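Local coordinates for glypican-1 (PDB 4YWT), which carries heparan sulfate chains at the cell surface and through them binds alpha-4(V) collagen and takes part in Schwann cell myelination, at residues I436-P439 and E440-V443; L252-C255 and A256-L259; L84-A87 and L88-S92; D286-W289 and R290-L293. The protein carries 3 engineered substitutions. One frame throughout, in Å; residues are numbered along the deposited sequence.

Contact 1 of 4, residues I436-P439 and E440-V443; sequences INNP and EVEV. With CA (calcium ion), chain G.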
ATOM      1  N   ILE A 436       4.832 -21.961  17.874  1.00 36.08           N
ATOM      2  CA  ILE A 436       5.693 -23.038  18.349  1.00 38.49           C
ATOM      3  C   ILE A 436       4.859 -24.145  19.008  1.00 37.92           C
ATOM      4  O   ILE A 436       5.164 -25.330  18.869  1.00 38.86           O
ATOM      5  CB  ILE A 436       6.773 -22.503  19.334  1.00 37.91           C
ATOM      6  CG1 ILE A 436       7.688 -23.633  19.816  1.00 39.40           C
ATOM      7  CG2 ILE A 436       6.140 -21.766  20.510  1.00 38.40           C
ATOM      8  CD1 ILE A 436       8.748 -23.180  20.806  1.00 40.21           C
ATOM      9  N   ASN A 437       3.807 -23.745  19.716  1.00 40.55           N
ATOM     10  CA  ASN A 437       2.908 -24.678  20.394  1.00 45.62           C
ATOM     11  C   ASN A 437       1.626 -25.036  19.637  1.00 46.49           C
ATOM     12  O   ASN A 437       0.765 -25.723  20.186  1.00 50.49           O
ATOM     13  CB  ASN A 437       2.542 -24.132  21.773  1.00 48.34           C
ATOM     14  CG  ASN A 437       3.685 -24.248  22.760  1.00 49.82           C
ATOM     15  OD1 ASN A 437       4.591 -25.062  22.582  1.00 45.14           O
ATOM     16  ND2 ASN A 437       3.647 -23.437  23.811  1.00 53.68           N
ATOM     17  N   ASN A 438       1.481 -24.554  18.403  1.00 42.31           N
ATOM     18  CA  ASN A 438       0.245 -24.759  17.642  1.00 45.39           C
ATOM     19  C   ASN A 438      -0.102 -26.243  17.508  1.00 44.53           C
ATOM     20  O   ASN A 438       0.652 -27.015  16.916  1.00 43.10           O
ATOM     21  CB  ASN A 438       0.370 -24.117  16.254  1.00 35.73           C
ATOM     22  CG  ASN A 438      -0.962 -24.025  15.518  1.00 40.29           C
ATOM     23  OD1 ASN A 438      -1.763 -24.959  15.522  1.00 45.89           O
ATOM     24  ND2 ASN A 438      -1.197 -22.888  14.874  1.00 34.43           N
ATOM     25  N   PRO A 439      -1.259 -26.641  18.061  1.00 37.68           N
ATOM     26  CA  PRO A 439      -1.691 -28.044  18.114  1.00 54.43           C
ATOM     27  C   PRO A 439      -2.029 -28.627  16.745  1.00 53.96           C
ATOM     28  O   PRO A 439      -1.782 -29.807  16.500  1.00 39.93           O
ATOM     29  CB  PRO A 439      -2.938 -27.990  19.002  1.00 38.79           C
ATOM     30  CG  PRO A 439      -3.465 -26.607  18.823  1.00 37.72           C
ATOM     31  CD  PRO A 439      -2.251 -25.733  18.664  1.00 37.09           C
ATOM     32  N   GLU A 440      -2.610 -27.808  15.876  1.00 38.15           N
ATOM     33  CA  GLU A 440      -3.032 -28.267  14.559  1.00 43.12           C
ATOM     34  C   GLU A 440      -1.890 -28.320  13.549  1.00 38.75           C
ATOM     35  O   GLU A 440      -1.789 -29.259  12.761  1.00 47.60           O
ATOM     36  CB  GLU A 440      -4.158 -27.376  14.036  1.00 37.72           C
ATOM     37  CG  GLU A 440      -5.282 -27.158  15.044  1.00 37.69           C
ATOM     38  CD  GLU A 440      -5.741 -28.443  15.721  1.00 38.82           C
ATOM     39  OE1 GLU A 440      -5.762 -29.506  15.063  1.00 39.68           O
ATOM     40  OE2 GLU A 440      -6.085 -28.388  16.920  1.00 38.93           O
ATOM     41  N   VAL A 441      -1.037 -27.302  13.573  1.00 43.70           N
ATOM     42  CA  VAL A 441       0.077 -27.219  12.638  1.00 48.60           C
ATOM     43  C   VAL A 441       1.395 -27.193  13.395  1.00 51.22           C
ATOM     44  O   VAL A 441       1.551 -26.431  14.348  1.00 52.22           O
ATOM     45  CB  VAL A 441      -0.013 -25.960  11.751  1.00 46.09           C
ATOM     46  CG1 VAL A 441       0.969 -26.055  10.591  1.00 47.18           C
ATOM     47  CG2 VAL A 441      -1.430 -25.762  11.244  1.00 45.45           C
ATOM     48  N   GLU A 442       2.354 -28.003  12.967  1.00 53.51           N
ATOM     49  CA  GLU A 442       3.654 -27.979  13.617  1.00 58.38           C
ATOM     50  C   GLU A 442       4.605 -27.146  12.778  1.00 55.80           C
ATOM     51  O   GLU A 442       5.006 -27.532  11.679  1.00 56.25           O
ATOM     52  CB  GLU A 442       4.199 -29.392  13.834  1.00 69.29           C
ATOM     53  CG  GLU A 442       4.375 -29.739  15.307  1.00 76.32           C
ATOM     54  CD  GLU A 442       4.916 -31.137  15.530  1.00 86.15           C
ATOM     55  OE1 GLU A 442       4.154 -31.996  16.020  1.00 88.78           O
ATOM     56  OE2 GLU A 442       6.103 -31.374  15.223  1.00 90.42           O
ATOM     57  N   VAL A 443       4.958 -25.989  13.324  1.00 53.52           N
ATOM     58  CA  VAL A 443       5.723 -24.991  12.601  1.00 50.46           C
ATOM     59  C   VAL A 443       7.067 -24.771  13.268  1.00 48.79           C
ATOM     60  O   VAL A 443       7.137 -24.516  14.470  1.00 51.49           O
ATOM     61  CB  VAL A 443       4.967 -23.650  12.532  1.00 42.51           C
ATOM     62  CG1 VAL A 443       5.746 -22.644  11.705  1.00 35.93           C
ATOM     63  CG2 VAL A 443       3.571 -23.853  11.966  1.00 42.39           C
TER
HETATM   64 CA    CA G 603       5.303 -27.512  17.926  1.00 90.30          CA
HETATM   65  O   HOH W   1      -0.575 -31.062  14.484  1.00 55.94           O
HETATM   66  O   HOH W   2       4.103 -26.204  16.323  1.00 64.59           O
HETATM   67  O   HOH W   3       6.796 -26.743  16.227  1.00 60.83           O
HETATM   68  O   HOH W   4       6.001 -27.952  20.169  1.00 58.38           O
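Asn438 meets Glu440 and Val441 through CB, CG and OD1. CB sits 3.2 Å from Val441 O, where the chain has doubled back on itself. With CG anti to the backbone N (chi1 -168°), the amide swings over the start of 440-443, and CG lies 3.7 Å from that same Val441 O. At the tip, OD1 takes two backbone N-H groups. Glu440 N comes in the carbonyl plane at 3.0 Å, though the bond is bent at the hydrogen. Val441 N stands well above that plane, yet its bond to OD1 is nearly straight (170°) at 3.1 Å. The first of these bonds defines an Asx turn, and with it the loop between strand 420-421 and helix 450-471 reverses direction. The other branch, ND2, donates to Gln435 OE1 and to Asn273 O on helix 268-278. Glu440 bends at its second torsion and hands OE2 to Tyr423 OH. At the open end of the reversal, by Ile436, a calcium ion is held by Ile436 O at 2.4 Å and by three waters. One of those waters also bridges Val441 O and Val443 N, and another donates to Val443 O at 2.9 Å.

Contact 2 of 4, residues L252-C255 and A256-L259; sequences LVYC and AHCL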
ATOM      1  N   LEU A 252      -8.209 -30.338   8.141  1.00 42.11           N
ATOM      2  CA  LEU A 252      -9.227 -29.338   8.429  1.00 41.40           C
ATOM      3  C   LEU A 252     -10.489 -29.512   7.588  1.00 42.36           C
ATOM      4  O   LEU A 252     -11.604 -29.430   8.103  1.00 42.64           O
ATOM      5  CB  LEU A 252      -8.660 -27.934   8.205  1.00 39.96           C
ATOM      6  CG  LEU A 252      -9.647 -26.777   8.365  1.00 39.27           C
ATOM      7  CD1 LEU A 252     -10.043 -26.619   9.822  1.00 38.96           C
ATOM      8  CD2 LEU A 252      -9.067 -25.480   7.814  1.00 38.55           C
ATOM      9  N   VAL A 253     -10.309 -29.757   6.294  1.00 43.02           N
ATOM     10  CA  VAL A 253     -11.415 -29.687   5.348  1.00 56.52           C
ATOM     11  C   VAL A 253     -12.065 -31.036   5.038  1.00 60.36           C
ATOM     12  O   VAL A 253     -13.269 -31.206   5.236  1.00 63.54           O
ATOM     13  CB  VAL A 253     -10.959 -29.054   4.018  1.00 52.14           C
ATOM     14  CG1 VAL A 253     -12.126 -28.948   3.052  1.00 54.48           C
ATOM     15  CG2 VAL A 253     -10.345 -27.684   4.264  1.00 49.41           C
ATOM     16  N   TYR A 254     -11.277 -31.990   4.554  1.00 53.75           N
ATOM     17  CA  TYR A 254     -11.840 -33.208   3.981  1.00 53.70           C
ATOM     18  C   TYR A 254     -11.685 -34.457   4.844  1.00 57.68           C
ATOM     19  O   TYR A 254     -12.133 -35.535   4.458  1.00 57.86           O
ATOM     20  CB  TYR A 254     -11.220 -33.460   2.606  1.00 52.89           C
ATOM     21  CG  TYR A 254     -11.608 -32.417   1.586  1.00 53.63           C
ATOM     22  CD1 TYR A 254     -12.940 -32.073   1.394  1.00 56.57           C
ATOM     23  CD2 TYR A 254     -10.645 -31.760   0.833  1.00 50.11           C
ATOM     24  CE1 TYR A 254     -13.303 -31.114   0.468  1.00 54.79           C
ATOM     25  CE2 TYR A 254     -10.999 -30.799  -0.094  1.00 49.66           C
ATOM     26  CZ  TYR A 254     -12.329 -30.479  -0.272  1.00 52.24           C
ATOM     27  OH  TYR A 254     -12.683 -29.522  -1.194  1.00 56.54           O
ATOM     28  N   CYS A 255     -11.058 -34.323   6.008  1.00 58.20           N
ATOM     29  CA  CYS A 255     -10.958 -35.454   6.922  1.00 49.08           C
ATOM     30  C   CYS A 255     -12.303 -35.722   7.588  1.00 49.71           C
ATOM     31  O   CYS A 255     -12.557 -36.825   8.073  1.00 50.87           O
ATOM     32  CB  CYS A 255      -9.877 -35.218   7.975  1.00 47.88           C
ATOM     33  SG  CYS A 255      -8.243 -35.814   7.484  1.00 76.22           S
ATOM     34  N   ALA A 256     -13.160 -34.706   7.610  1.00 49.03           N
ATOM     35  CA  ALA A 256     -14.531 -34.879   8.070  1.00 59.92           C
ATOM     36  C   ALA A 256     -15.253 -35.837   7.135  1.00 59.53           C
ATOM     37  O   ALA A 256     -15.981 -36.729   7.573  1.00 53.13           O
ATOM     38  CB  ALA A 256     -15.250 -33.542   8.133  1.00 48.89           C
ATOM     39  N   HIS A 257     -15.035 -35.645   5.839  1.00 55.18           N
ATOM     40  CA  HIS A 257     -15.614 -36.507   4.818  1.00 55.52           C
ATOM     41  C   HIS A 257     -15.114 -37.937   4.979  1.00 58.60           C
ATOM     42  O   HIS A 257     -15.899 -38.885   4.975  1.00 60.06           O
ATOM     43  CB  HIS A 257     -15.278 -35.990   3.415  1.00 57.30           C
ATOM     44  CG  HIS A 257     -15.823 -34.627   3.118  1.00 60.78           C
ATOM     45  ND1 HIS A 257     -15.776 -33.588   4.023  1.00 63.55           N
ATOM     46  CD2 HIS A 257     -16.422 -34.131   2.009  1.00 63.92           C
ATOM     47  CE1 HIS A 257     -16.326 -32.513   3.486  1.00 63.92           C
ATOM     48  NE2 HIS A 257     -16.727 -32.816   2.265  1.00 66.57           N
ATOM     49  N   CYS A 258     -13.803 -38.081   5.134  1.00 57.25           N
ATOM     50  CA  CYS A 258     -13.182 -39.397   5.217  1.00 62.77           C
ATOM     51  C   CYS A 258     -13.591 -40.165   6.471  1.00 62.13           C
ATOM     52  O   CYS A 258     -13.694 -41.388   6.442  1.00 67.20           O
ATOM     53  CB  CYS A 258     -11.658 -39.266   5.161  1.00 63.46           C
ATOM     54  SG  CYS A 258     -11.018 -38.782   3.541  1.00 61.44           S
ATOM     55  N   LEU A 259     -13.829 -39.452   7.568  1.00 61.65           N
ATOM     56  CA  LEU A 259     -14.159 -40.109   8.830  1.00 58.21           C
ATOM     57  C   LEU A 259     -15.664 -40.247   9.049  1.00 65.70           C
ATOM     58  O   LEU A 259     -16.115 -40.473  10.170  1.00 70.41           O
ATOM     59  CB  LEU A 259     -13.532 -39.358  10.005  1.00 56.92           C
ATOM     60  CG  LEU A 259     -12.003 -39.370  10.073  1.00 60.66           C
ATOM     61  CD1 LEU A 259     -11.529 -38.961  11.459  1.00 60.62           C
ATOM     62  CD2 LEU A 259     -11.447 -40.737   9.693  1.00 63.94           C
TER
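The backbone of Tyr254 and Cys255 is tied to that of Cys258 and Leu259 by two i-to-i+4 bonds. Cys258 N donates to Tyr254 O at 3.1 Å, and Leu259 N to Cys255 O at 3.0 Å. Together they close the short helix 255-258 that follows helix 243-253, and Leu259 is the first residue to leave helical angles. Tyr254 and His257 project side by side here and form a T-shaped pair: the planes stand at 90°, and Tyr254 CD1 points over the centre of the imidazole, 4.0 Å from His257 NE2. Val253 CG1 covers a face of the phenol ring, whose OH is hydrogen-bonded to Lys41 NZ. Two disulfides fasten the short helix to the N-terminal part of the chain, Cys255 to Cys61 and Cys258 to Cys68. The SG of Cys258, lying beside its own backbone N (chi1 -71°), is 3.6 Å from Tyr254 O. In this buried place His257 ND1 finds no polar partner; its nearest polar neighbour here, Val253 O, is 3.7 Å off. A ring so placed, with an aromatic C-H edge over its face, is probably neutral rather than protonated.

Contact 3 of 4, residues L84-A87 and L88-S92; sequences LETA and LRDSS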
ATOM      1  N   LEU A  84      -7.085 -23.420  -0.883  1.00 42.82           N
ATOM      2  CA  LEU A  84      -6.505 -22.419   0.012  1.00 43.48           C
ATOM      3  C   LEU A  84      -5.625 -21.436  -0.763  1.00 44.30           C
ATOM      4  O   LEU A  84      -5.685 -20.220  -0.533  1.00 41.53           O
ATOM      5  CB  LEU A  84      -5.694 -23.085   1.126  1.00 43.11           C
ATOM      6  CG  LEU A  84      -4.961 -22.120   2.063  1.00 45.49           C
ATOM      7  CD1 LEU A  84      -5.931 -21.140   2.704  1.00 46.67           C
ATOM      8  CD2 LEU A  84      -4.191 -22.878   3.129  1.00 47.62           C
ATOM      9  N   GLU A  85      -4.818 -21.966  -1.682  1.00 48.93           N
ATOM     10  CA  GLU A  85      -3.996 -21.119  -2.546  1.00 43.67           C
ATOM     11  C   GLU A  85      -4.844 -20.106  -3.315  1.00 52.49           C
ATOM     12  O   GLU A  85      -4.531 -18.907  -3.349  1.00 57.78           O
ATOM     13  CB  GLU A  85      -3.190 -21.969  -3.530  1.00 47.37           C
ATOM     14  CG  GLU A  85      -1.899 -22.532  -2.960  1.00 56.10           C
ATOM     15  CD  GLU A  85      -1.020 -23.158  -4.025  1.00 68.34           C
ATOM     16  OE1 GLU A  85      -1.512 -23.372  -5.154  1.00 71.52           O
ATOM     17  OE2 GLU A  85       0.165 -23.428  -3.737  1.00 70.86           O
ATOM     18  N   THR A  86      -5.921 -20.597  -3.925  1.00 50.28           N
ATOM     19  CA  THR A  86      -6.825 -19.756  -4.701  1.00 49.86           C
ATOM     20  C   THR A  86      -7.419 -18.641  -3.846  1.00 44.57           C
ATOM     21  O   THR A  86      -7.411 -17.470  -4.245  1.00 49.30           O
ATOM     22  CB  THR A  86      -7.966 -20.587  -5.323  1.00 50.34           C
ATOM     23  OG1 THR A  86      -7.436 -21.437  -6.348  1.00 55.35           O
ATOM     24  CG2 THR A  86      -9.023 -19.679  -5.934  1.00 45.64           C
ATOM     25  N   ALA A  87      -7.926 -19.005  -2.670  1.00 36.98           N
ATOM     26  CA  ALA A  87      -8.487 -18.015  -1.751  1.00 43.30           C
ATOM     27  C   ALA A  87      -7.459 -16.933  -1.410  1.00 44.91           C
ATOM     28  O   ALA A  87      -7.715 -15.721  -1.568  1.00 43.87           O
ATOM     29  CB  ALA A  87      -8.983 -18.692  -0.486  1.00 35.90           C
ATOM     30  N   LEU A  88      -6.290 -17.386  -0.960  1.00 44.64           N
ATOM     31  CA  LEU A  88      -5.213 -16.486  -0.561  1.00 44.15           C
ATOM     32  C   LEU A  88      -4.849 -15.500  -1.670  1.00 40.75           C
ATOM     33  O   LEU A  88      -4.851 -14.277  -1.459  1.00 33.21           O
ATOM     34  CB  LEU A  88      -3.977 -17.291  -0.150  1.00 47.12           C
ATOM     35  CG  LEU A  88      -2.843 -16.501   0.508  1.00 53.88           C
ATOM     36  CD1 LEU A  88      -3.242 -16.044   1.904  1.00 54.03           C
ATOM     37  CD2 LEU A  88      -1.563 -17.321   0.553  1.00 53.82           C
ATOM     38  N   ARG A  89      -4.556 -16.025  -2.858  1.00 47.45           N
ATOM     39  CA  ARG A  89      -4.122 -15.164  -3.952  1.00 54.63           C
ATOM     40  C   ARG A  89      -5.258 -14.278  -4.460  1.00 57.49           C
ATOM     41  O   ARG A  89      -5.011 -13.224  -5.047  1.00 60.10           O
ATOM     42  CB  ARG A  89      -3.544 -15.983  -5.107  1.00 63.58           C
ATOM     43  CG  ARG A  89      -2.564 -15.183  -5.960  1.00 72.56           C
ATOM     44  CD  ARG A  89      -2.209 -15.886  -7.257  1.00 80.30           C
ATOM     45  NE  ARG A  89      -2.347 -17.333  -7.158  1.00 87.22           N
ATOM     46  CZ  ARG A  89      -1.328 -18.187  -7.206  1.00 92.57           C
ATOM     47  NH1 ARG A  89      -0.088 -17.737  -7.349  1.00 94.72           N
ATOM     48  NH2 ARG A  89      -1.550 -19.490  -7.109  1.00 93.34           N
ATOM     49  N   ASP A  90      -6.499 -14.699  -4.233  1.00 57.00           N
ATOM     50  CA  ASP A  90      -7.644 -13.848  -4.552  1.00 54.26           C
ATOM     51  C   ASP A  90      -7.677 -12.625  -3.640  1.00 52.97           C
ATOM     52  O   ASP A  90      -7.761 -11.479  -4.116  1.00 53.47           O
ATOM     53  CB  ASP A  90      -8.957 -14.628  -4.436  1.00 61.18           C
ATOM     54  CG  ASP A  90      -9.310 -15.370  -5.711  1.00 65.00           C
ATOM     55  OD1 ASP A  90      -8.412 -15.576  -6.555  1.00 66.74           O
ATOM     56  OD2 ASP A  90     -10.492 -15.740  -5.875  1.00 68.97           O
ATOM     57  N   SER A  91      -7.603 -12.867  -2.332  1.00 46.36           N
ATOM     58  CA  SER A  91      -7.576 -11.766  -1.367  1.00 48.69           C
ATOM     59  C   SER A  91      -6.415 -10.807  -1.664  1.00 33.22           C
ATOM     60  O   SER A  91      -6.585  -9.565  -1.735  1.00 29.48           O
ATOM     61  CB  SER A  91      -7.470 -12.314   0.058  1.00 45.48           C
ATOM     62  OG  SER A  91      -7.939 -11.372   1.008  1.00 50.91           O
ATOM     63  N   SER A  92      -5.237 -11.399  -1.861  1.00 32.89           N
ATOM     64  CA  SER A  92      -4.051 -10.641  -2.238  1.00 42.11           C
ATOM     65  C   SER A  92      -4.302  -9.801  -3.487  1.00 43.63           C
ATOM     66  O   SER A  92      -3.890  -8.645  -3.555  1.00 34.58           O
ATOM     67  CB  SER A  92      -2.865 -11.577  -2.474  1.00 40.55           C
ATOM     68  OG  SER A  92      -1.741 -10.853  -2.944  1.00 47.59           O
TER
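The carbonyls of Leu84 and Glu85 accept the N-H groups of Leu88 and Arg89 in two almost straight alpha-helical bonds: Leu88 N donates to Leu84 O at 2.9 Å, and Arg89 N to Glu85 O at the same length with an angle of 172°. Ser91 N reaches Ala87 O just as cleanly at 3.0 Å. Between them, the bond from Asp90 N to Thr86 O is more bent, 143° at the hydrogen. The side chain of Asp90 folds back toward the same carbonyl, so that its OD1 stands 3.2 Å from Thr86 O, two acceptors facing each other. Alongside, Thr86 and Asp90 point the same way, and Thr86 CG2 comes 4.2 Å from Asp90 OD1, while Thr86 OG1 turns back to bond with Ala82 O, one turn earlier. On the next flank, Arg89 bends at its third torsion and brings NH2 to 4.3 Å from Glu85 OE1, too far for a salt bridge. Farther round, Leu88 rests its CB 3.4 Å from Leu84 O, and with CG anti to the backbone N (chi1 -170°) the side chain reaches Leu395. This is the inner side of the long helix 70-129: Leu84, Ala87 and Leu88 all pack on helix 391-404, and Leu84 also touches Cys245 and Val249 of helix 243-253. The helix is thus amphipathic here, with a charged flank that solvent can reach. Its acid-arginine pair would attract only loosely, and the Asp90 carboxylate beside a carbonyl oxygen is probably an unfavourable neighbour, which its exposure to solvent would ease.

Contact 4 of 4, residues D286-W289 and R290-L293; sequences DAEW and RNLL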
ATOM      1  N   ASP A 286       3.186  -7.828  10.030  1.00 30.41           N
ATOM      2  CA  ASP A 286       2.215  -6.988  10.734  1.00 34.73           C
ATOM      3  C   ASP A 286       2.767  -5.649  11.225  1.00 33.27           C
ATOM      4  O   ASP A 286       2.270  -4.590  10.838  1.00 33.74           O
ATOM      5  CB  ASP A 286       1.638  -7.762  11.924  1.00 26.66           C
ATOM      6  CG  ASP A 286       0.513  -7.019  12.614  1.00 26.52           C
ATOM      7  OD1 ASP A 286      -0.426  -6.584  11.916  1.00 38.69           O
ATOM      8  OD2 ASP A 286       0.565  -6.870  13.852  1.00 29.12           O
ATOM      9  N   ALA A 287       3.790  -5.708  12.070  1.00 26.56           N
ATOM     10  CA  ALA A 287       4.332  -4.519  12.729  1.00 44.89           C
ATOM     11  C   ALA A 287       4.814  -3.451  11.744  1.00 26.23           C
ATOM     12  O   ALA A 287       4.468  -2.275  11.872  1.00 25.97           O
ATOM     13  CB  ALA A 287       5.466  -4.916  13.664  1.00 27.48           C
ATOM     14  N   GLU A 288       5.611  -3.864  10.765  1.00 26.26           N
ATOM     15  CA  GLU A 288       6.199  -2.920   9.825  1.00 25.99           C
ATOM     16  C   GLU A 288       5.182  -2.442   8.793  1.00 36.16           C
ATOM     17  O   GLU A 288       5.275  -1.316   8.298  1.00 24.96           O
ATOM     18  CB  GLU A 288       7.414  -3.541   9.134  1.00 26.45           C
ATOM     19  CG  GLU A 288       8.547  -3.898  10.086  1.00 35.71           C
ATOM     20  CD  GLU A 288       8.849  -2.795  11.089  1.00 46.70           C
ATOM     21  OE1 GLU A 288       8.944  -1.618  10.678  1.00 46.69           O
ATOM     22  OE2 GLU A 288       8.988  -3.108  12.290  1.00 48.22           O
ATOM     23  N   TRP A 289       4.216  -3.297   8.470  1.00 36.09           N
ATOM     24  CA  TRP A 289       3.110  -2.897   7.605  1.00 24.65           C
ATOM     25  C   TRP A 289       2.320  -1.781   8.286  1.00 31.11           C
ATOM     26  O   TRP A 289       2.035  -0.742   7.680  1.00 29.05           O
ATOM     27  CB  TRP A 289       2.217  -4.101   7.290  1.00 25.37           C
ATOM     28  CG  TRP A 289       0.983  -3.802   6.486  1.00 24.49           C
ATOM     29  CD1 TRP A 289      -0.270  -3.567   6.971  1.00 30.99           C
ATOM     30  CD2 TRP A 289       0.877  -3.739   5.056  1.00 24.39           C
ATOM     31  NE1 TRP A 289      -1.147  -3.352   5.935  1.00 33.15           N
ATOM     32  CE2 TRP A 289      -0.468  -3.451   4.750  1.00 27.46           C
ATOM     33  CE3 TRP A 289       1.790  -3.892   4.007  1.00 27.54           C
ATOM     34  CZ2 TRP A 289      -0.922  -3.311   3.439  1.00 30.97           C
ATOM     35  CZ3 TRP A 289       1.337  -3.753   2.706  1.00 25.87           C
ATOM     36  CH2 TRP A 289      -0.008  -3.466   2.433  1.00 31.27           C
ATOM     37  N   ARG A 290       1.996  -1.994   9.558  1.00 24.70           N
ATOM     38  CA  ARG A 290       1.279  -0.998  10.348  1.00 24.71           C
ATOM     39  C   ARG A 290       2.082   0.288  10.499  1.00 35.07           C
ATOM     40  O   ARG A 290       1.519   1.380  10.447  1.00 33.68           O
ATOM     41  CB  ARG A 290       0.929  -1.553  11.730  1.00 25.22           C
ATOM     42  CG  ARG A 290      -0.134  -2.640  11.716  1.00 30.88           C
ATOM     43  CD  ARG A 290      -0.468  -3.092  13.127  1.00 34.94           C
ATOM     44  NE  ARG A 290      -1.367  -4.241  13.139  1.00 39.96           N
ATOM     45  CZ  ARG A 290      -2.693  -4.156  13.125  1.00 38.62           C
ATOM     46  NH1 ARG A 290      -3.284  -2.970  13.092  1.00 26.11           N
ATOM     47  NH2 ARG A 290      -3.430  -5.259  13.139  1.00 26.48           N
ATOM     48  N   ASN A 291       3.392   0.158  10.694  1.00 37.24           N
ATOM     49  CA  ASN A 291       4.265   1.325  10.786  1.00 31.20           C
ATOM     50  C   ASN A 291       4.232   2.148   9.502  1.00 31.03           C
ATOM     51  O   ASN A 291       4.031   3.374   9.530  1.00 27.21           O
ATOM     52  CB  ASN A 291       5.704   0.903  11.093  1.00 25.66           C
ATOM     53  CG  ASN A 291       5.895   0.487  12.538  1.00 35.09           C
ATOM     54  OD1 ASN A 291       5.165   0.929  13.425  1.00 33.92           O
ATOM     55  ND2 ASN A 291       6.885  -0.366  12.781  1.00 26.93           N
ATOM     56  N   LEU A 292       4.428   1.462   8.380  1.00 24.34           N
ATOM     57  CA  LEU A 292       4.418   2.115   7.080  1.00 32.90           C
ATOM     58  C   LEU A 292       3.096   2.819   6.831  1.00 29.93           C
ATOM     59  O   LEU A 292       3.077   3.996   6.478  1.00 23.42           O
ATOM     60  CB  LEU A 292       4.680   1.114   5.954  1.00 33.49           C
ATOM     61  CG  LEU A 292       4.820   1.809   4.599  1.00 36.57           C
ATOM     62  CD1 LEU A 292       6.045   2.706   4.612  1.00 37.28           C
ATOM     63  CD2 LEU A 292       4.892   0.813   3.454  1.00 34.45           C
ATOM     64  N   LEU A 293       1.992   2.101   7.019  1.00 23.56           N
ATOM     65  CA  LEU A 293       0.675   2.676   6.757  1.00 34.19           C
ATOM     66  C   LEU A 293       0.375   3.842   7.699  1.00 36.09           C
ATOM     67  O   LEU A 293      -0.296   4.799   7.313  1.00 23.49           O
ATOM     68  CB  LEU A 293      -0.414   1.610   6.866  1.00 30.00           C
ATOM     69  CG  LEU A 293      -0.787   0.911   5.555  1.00 29.35           C
ATOM     70  CD1 LEU A 293       0.364   0.066   5.030  1.00 27.58           C
ATOM     71  CD2 LEU A 293      -2.036   0.064   5.737  1.00 32.44           C
TER
HETATM   72  O   HOH W   5       3.532  -1.237  14.387  1.00 40.74           O
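Asp286 and Arg290 stand one turn apart, with carboxylate and guanidinium planes nearly perpendicular, 84° apart. The arginine chain, extended from CG to NE, runs back past Asp286 O and presents NE rather than its terminal nitrogens. NE bonds to Asp286 OD1 at 2.8 Å, reached on the syn side and somewhat out of the carboxylate plane, and weakly to OD2 at 3.3 Å. The result is a salt bridge at the edge of the guanidinium group. Beyond it, the Arg290 side chain touches Gln389 and Asp390, the latter a ligand of a calcium ion. This is the first turn of helix 286-299, in which Arg290 N bonds to Asp286 O. In the elongated, mainly helical core of the glypican fold, the helix lies among helices 204-236, 391-404 and 450-471. On its inner side, Trp289 has CG anti to the backbone N (chi1 176°), which carries the indole onto helix 204-236, and Leu293, four residues on, comes over one face of the ring. Leu293 CD1 lies 3.8 Å from the centre of the five-membered ring in a CH-pi contact; its sister CD2 approaches Trp289 NE1 at 3.5 Å. That N-H donates to Val388 O, and Trp392 makes an edge-to-face pair with the indole. Another flank carries a polar pair with planes at 60°: Asn291 ND2 donates almost straight to Glu288 OE1 at 3.2 Å; the oxygen lies in the amide plane, whereas the nitrogen stands above the carboxylate plane. A water bridges Asn291 OD1 and Ala287 O, 2.9 Å from each.

How the contacts relate
Contacts 1, 2 and 3 lie on the same side of the chain's centre, and none touches another. Contacts 1 and 2 have centres about 19 Å apart and both pack on helix 268-278, meeting Tyr270 and Val274 there. Contact 2 is joined to contact 3 by helix 70-129, which carries contact 3 and, one to two turns earlier, receives Tyr254; their nearest atoms are about 7 Å apart. Contacts 3 and 4 both rest on helix 391-404, about 9 Å apart at their nearest atoms. Contact 1 holds its own calcium ion; a second calcium, at Asp387 and Asp390, lies about 8 Å from the Arg290 side chain and 10 Å from that of Ser91.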